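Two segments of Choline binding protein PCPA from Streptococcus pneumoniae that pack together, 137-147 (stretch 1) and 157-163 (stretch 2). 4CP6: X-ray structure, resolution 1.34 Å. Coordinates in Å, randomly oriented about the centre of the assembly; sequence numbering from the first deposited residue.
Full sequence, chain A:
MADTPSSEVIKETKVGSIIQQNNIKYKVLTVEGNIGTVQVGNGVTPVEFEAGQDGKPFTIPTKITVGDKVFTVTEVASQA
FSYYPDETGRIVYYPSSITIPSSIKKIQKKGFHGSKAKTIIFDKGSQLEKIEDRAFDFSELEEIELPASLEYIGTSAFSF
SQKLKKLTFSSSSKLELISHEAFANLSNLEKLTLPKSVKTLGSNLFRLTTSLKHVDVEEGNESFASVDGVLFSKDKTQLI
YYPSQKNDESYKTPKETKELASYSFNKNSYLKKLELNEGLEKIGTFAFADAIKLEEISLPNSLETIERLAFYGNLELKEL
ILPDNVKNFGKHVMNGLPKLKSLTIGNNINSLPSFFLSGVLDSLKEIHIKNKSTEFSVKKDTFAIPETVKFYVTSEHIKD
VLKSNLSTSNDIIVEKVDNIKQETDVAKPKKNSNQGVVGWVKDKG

Stretch 1, residues 137-147: DFSELEEIELP
Stretch 2 157-163: AFSFSQK

Two phenylalanines with left-handed backbones pack side by side as a register pair, one from each stretch: F138 (phi/psi 61/21) and F160 (68/20). Their rings lie nearly parallel, planes 12° apart and centroids 4.8 Å apart, but slid so that they barely overlap. F138 CE1 comes 3.4 Å from F160 CG, and F160 CB lies over the F138 face, a CH-pi contact. F138 takes chi1 m; F160 chi1 is -105°, between wells.

The two stretches run in the same direction, with D137 CA to S159 CA 4.8 Å, F138 CA to F160 CA 4.6 Å, S139 CA to S161 CA 4.8 Å and E142 CA to K163 CA 5.3 Å. One direct backbone hydrogen bond ties them, F138 N to S159 O (2.9 Å). A type II turn from F158 to S161, with F160 supplying the positive phi at its third position, closes with S161 N to F158 O (3.1 Å).

Small serines let hydroxyls bond close to the backbone: S139 OG (chi1 p) donates to S161 OG (chi1 m) at 2.8 Å, and S161 OG to F158 O at 2.9 Å.

Water 1 bridges S139 O, L141 O and K163 N. K163 packs on E142 (E142 CG to K163 CB 4.1 Å), before strand 143-146. The buried F158 ring (chi1 m) suits apolar partners: L141 CD2 lies at its edge, 3.9 Å from F158 CE1, and L146 CD1 is 4.2 Å from F158 CZ.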

# COMPACT_ATOMS: atom_id res chain seq x y z
N ASP A 137 0.32 -12.33 6.29
CA ASP A 137 -0.86 -11.51 6.05
C ASP A 137 -2.00 -11.88 7.00
O ASP A 137 -2.14 -13.04 7.40
CB ASP A 137 -1.29 -11.47 4.58
CG ASP A 137 -1.85 -12.75 4.01
OD1 ASP A 137 -1.56 -13.83 4.57
OD2 ASP A 137 -2.59 -12.67 3.00
N PHE A 138 -2.78 -10.89 7.42
CA PHE A 138 -3.92 -11.07 8.33
C PHE A 138 -3.46 -11.63 9.69
O PHE A 138 -4.28 -12.17 10.45
CB PHE A 138 -5.02 -11.96 7.69
CG PHE A 138 -5.60 -11.34 6.44
CD1 PHE A 138 -6.62 -10.40 6.53
CD2 PHE A 138 -5.09 -11.66 5.19
CE1 PHE A 138 -7.16 -9.82 5.38
CE2 PHE A 138 -5.65 -11.10 4.03
CZ PHE A 138 -6.65 -10.16 4.13
N SER A 139 -2.17 -11.48 10.03
CA SER A 139 -1.70 -12.02 11.30
C SER A 139 -2.12 -11.16 12.50
O SER A 139 -2.50 -9.98 12.35
CB SER A 139 -0.19 -12.20 11.29
OG SER A 139 0.45 -10.97 11.60
N GLU A 140 -2.01 -11.76 13.70
CA GLU A 140 -2.28 -11.06 14.97
C GLU A 140 -0.96 -10.62 15.62
O GLU A 140 -0.93 -10.26 16.80
CB GLU A 140 -3.05 -11.97 15.91
CG GLU A 140 -4.37 -12.43 15.32
CD GLU A 140 -5.33 -13.12 16.27
OE1 GLU A 140 -5.16 -13.00 17.50
OE2 GLU A 140 -6.27 -13.77 15.77
N LEU A 141 0.14 -10.60 14.84
CA LEU A 141 1.44 -10.20 15.32
C LEU A 141 1.39 -8.80 15.93
O LEU A 141 0.80 -7.90 15.33
CB LEU A 141 2.38 -10.16 14.10
CG LEU A 141 3.87 -10.07 14.28
CD1 LEU A 141 4.40 -11.23 15.15
CD2 LEU A 141 4.54 -10.16 12.90
N GLU A 142 2.00 -8.63 17.09
CA GLU A 142 2.06 -7.32 17.72
C GLU A 142 3.42 -6.73 17.64
O GLU A 142 3.54 -5.52 17.58
CB GLU A 142 1.57 -7.38 19.17
CG GLU A 142 0.11 -7.81 19.19
CD GLU A 142 -0.53 -7.87 20.56
OE1 GLU A 142 0.19 -7.71 21.57
OE2 GLU A 142 -1.76 -8.09 20.62
N GLU A 143 4.46 -7.57 17.71
CA GLU A 143 5.85 -7.11 17.70
C GLU A 143 6.74 -8.11 17.00
O GLU A 143 6.60 -9.33 17.22
CB GLU A 143 6.38 -6.99 19.16
CG GLU A 143 5.85 -5.79 19.93
CD GLU A 143 6.58 -5.46 21.22
OE1 GLU A 143 7.50 -6.21 21.61
OE2 GLU A 143 6.23 -4.43 21.84
N ILE A 144 7.71 -7.62 16.22
CA ILE A 144 8.70 -8.47 15.58
C ILE A 144 9.94 -7.66 15.31
O ILE A 144 9.86 -6.50 14.88
CB ILE A 144 8.15 -9.16 14.28
CG1 ILE A 144 9.07 -10.31 13.78
CG2 ILE A 144 7.91 -8.11 13.14
CD1 ILE A 144 8.49 -11.16 12.62
N GLU A 145 11.10 -8.26 15.56
CA GLU A 145 12.39 -7.67 15.24
C GLU A 145 13.01 -8.59 14.20
O GLU A 145 13.32 -9.76 14.50
CB GLU A 145 13.29 -7.60 16.48
CG GLU A 145 14.64 -6.98 16.16
CD GLU A 145 15.55 -6.68 17.34
OE1 GLU A 145 15.05 -6.58 18.49
OE2 GLU A 145 16.75 -6.46 17.10
N LEU A 146 13.13 -8.10 12.94
CA LEU A 146 13.63 -8.91 11.84
C LEU A 146 15.13 -9.02 11.88
O LEU A 146 15.80 -8.02 12.17
CB LEU A 146 13.08 -8.41 10.50
CG LEU A 146 11.56 -8.55 10.41
CD1 LEU A 146 10.99 -7.81 9.22
CD2 LEU A 146 11.13 -10.02 10.34
N PRO A 147 15.69 -10.21 11.64
CA PRO A 147 17.14 -10.39 11.83
C PRO A 147 17.96 -9.72 10.76
O PRO A 147 17.46 -9.45 9.67
CB PRO A 147 17.32 -11.91 11.78
CG PRO A 147 16.18 -12.39 10.90
CD PRO A 147 15.02 -11.48 11.30
N ALA A 157 3.64 -9.00 2.57
CA ALA A 157 4.10 -9.88 3.65
C ALA A 157 3.45 -9.66 4.99
O ALA A 157 3.19 -10.64 5.69
CB ALA A 157 5.62 -9.82 3.80
N PHE A 158 3.17 -8.41 5.39
CA PHE A 158 2.55 -8.15 6.69
C PHE A 158 1.19 -7.51 6.53
O PHE A 158 0.61 -7.06 7.52
CB PHE A 158 3.46 -7.25 7.58
CG PHE A 158 4.75 -7.92 7.94
CD1 PHE A 158 4.83 -8.78 9.03
CD2 PHE A 158 5.89 -7.76 7.15
CE1 PHE A 158 6.02 -9.44 9.35
CE2 PHE A 158 7.08 -8.44 7.46
CZ PHE A 158 7.13 -9.29 8.55
N SER A 159 0.66 -7.47 5.31
CA SER A 159 -0.59 -6.80 5.02
C SER A 159 -1.69 -7.28 5.95
O SER A 159 -1.85 -8.50 6.17
CB SER A 159 -0.99 -7.04 3.57
OG SER A 159 -2.20 -6.38 3.24
N PHE A 160 -2.48 -6.34 6.46
CA PHE A 160 -3.64 -6.64 7.31
C PHE A 160 -3.26 -7.21 8.68
O PHE A 160 -4.11 -7.81 9.35
CB PHE A 160 -4.66 -7.52 6.57
CG PHE A 160 -5.88 -6.77 6.11
CD1 PHE A 160 -6.77 -6.22 7.03
CD2 PHE A 160 -6.17 -6.63 4.76
CE1 PHE A 160 -7.91 -5.51 6.61
CE2 PHE A 160 -7.30 -5.92 4.34
CZ PHE A 160 -8.17 -5.40 5.27
N SER A 161 -2.01 -6.99 9.11
CA SER A 161 -1.60 -7.32 10.48
C SER A 161 -2.04 -6.12 11.34
O SER A 161 -1.25 -5.21 11.62
CB SER A 161 -0.10 -7.56 10.57
OG SER A 161 0.26 -8.74 9.85
N GLN A 162 -3.32 -6.09 11.67
CA GLN A 162 -3.95 -4.93 12.29
C GLN A 162 -3.48 -4.59 13.68
O GLN A 162 -3.67 -3.44 14.08
CB GLN A 162 -5.45 -5.06 12.26
CG GLN A 162 -5.98 -4.91 10.84
CD GLN A 162 -7.47 -5.05 10.78
OE1 GLN A 162 -8.09 -5.92 11.40
NE2 GLN A 162 -8.09 -4.20 9.98
N LYS A 163 -2.88 -5.54 14.42
CA LYS A 163 -2.42 -5.27 15.77
C LYS A 163 -0.91 -5.02 15.81
O LYS A 163 -0.36 -4.79 16.89
CB LYS A 163 -2.77 -6.48 16.67
CG LYS A 163 -4.29 -6.68 16.91
CD LYS A 163 -4.93 -5.50 17.65
CE LYS A 163 -6.44 -5.60 17.76
NZ LYS A 163 -7.03 -4.29 18.14
O HOH W 1 -1.39 -7.85 13.72
O HOH W 2 -4.97 -8.60 12.44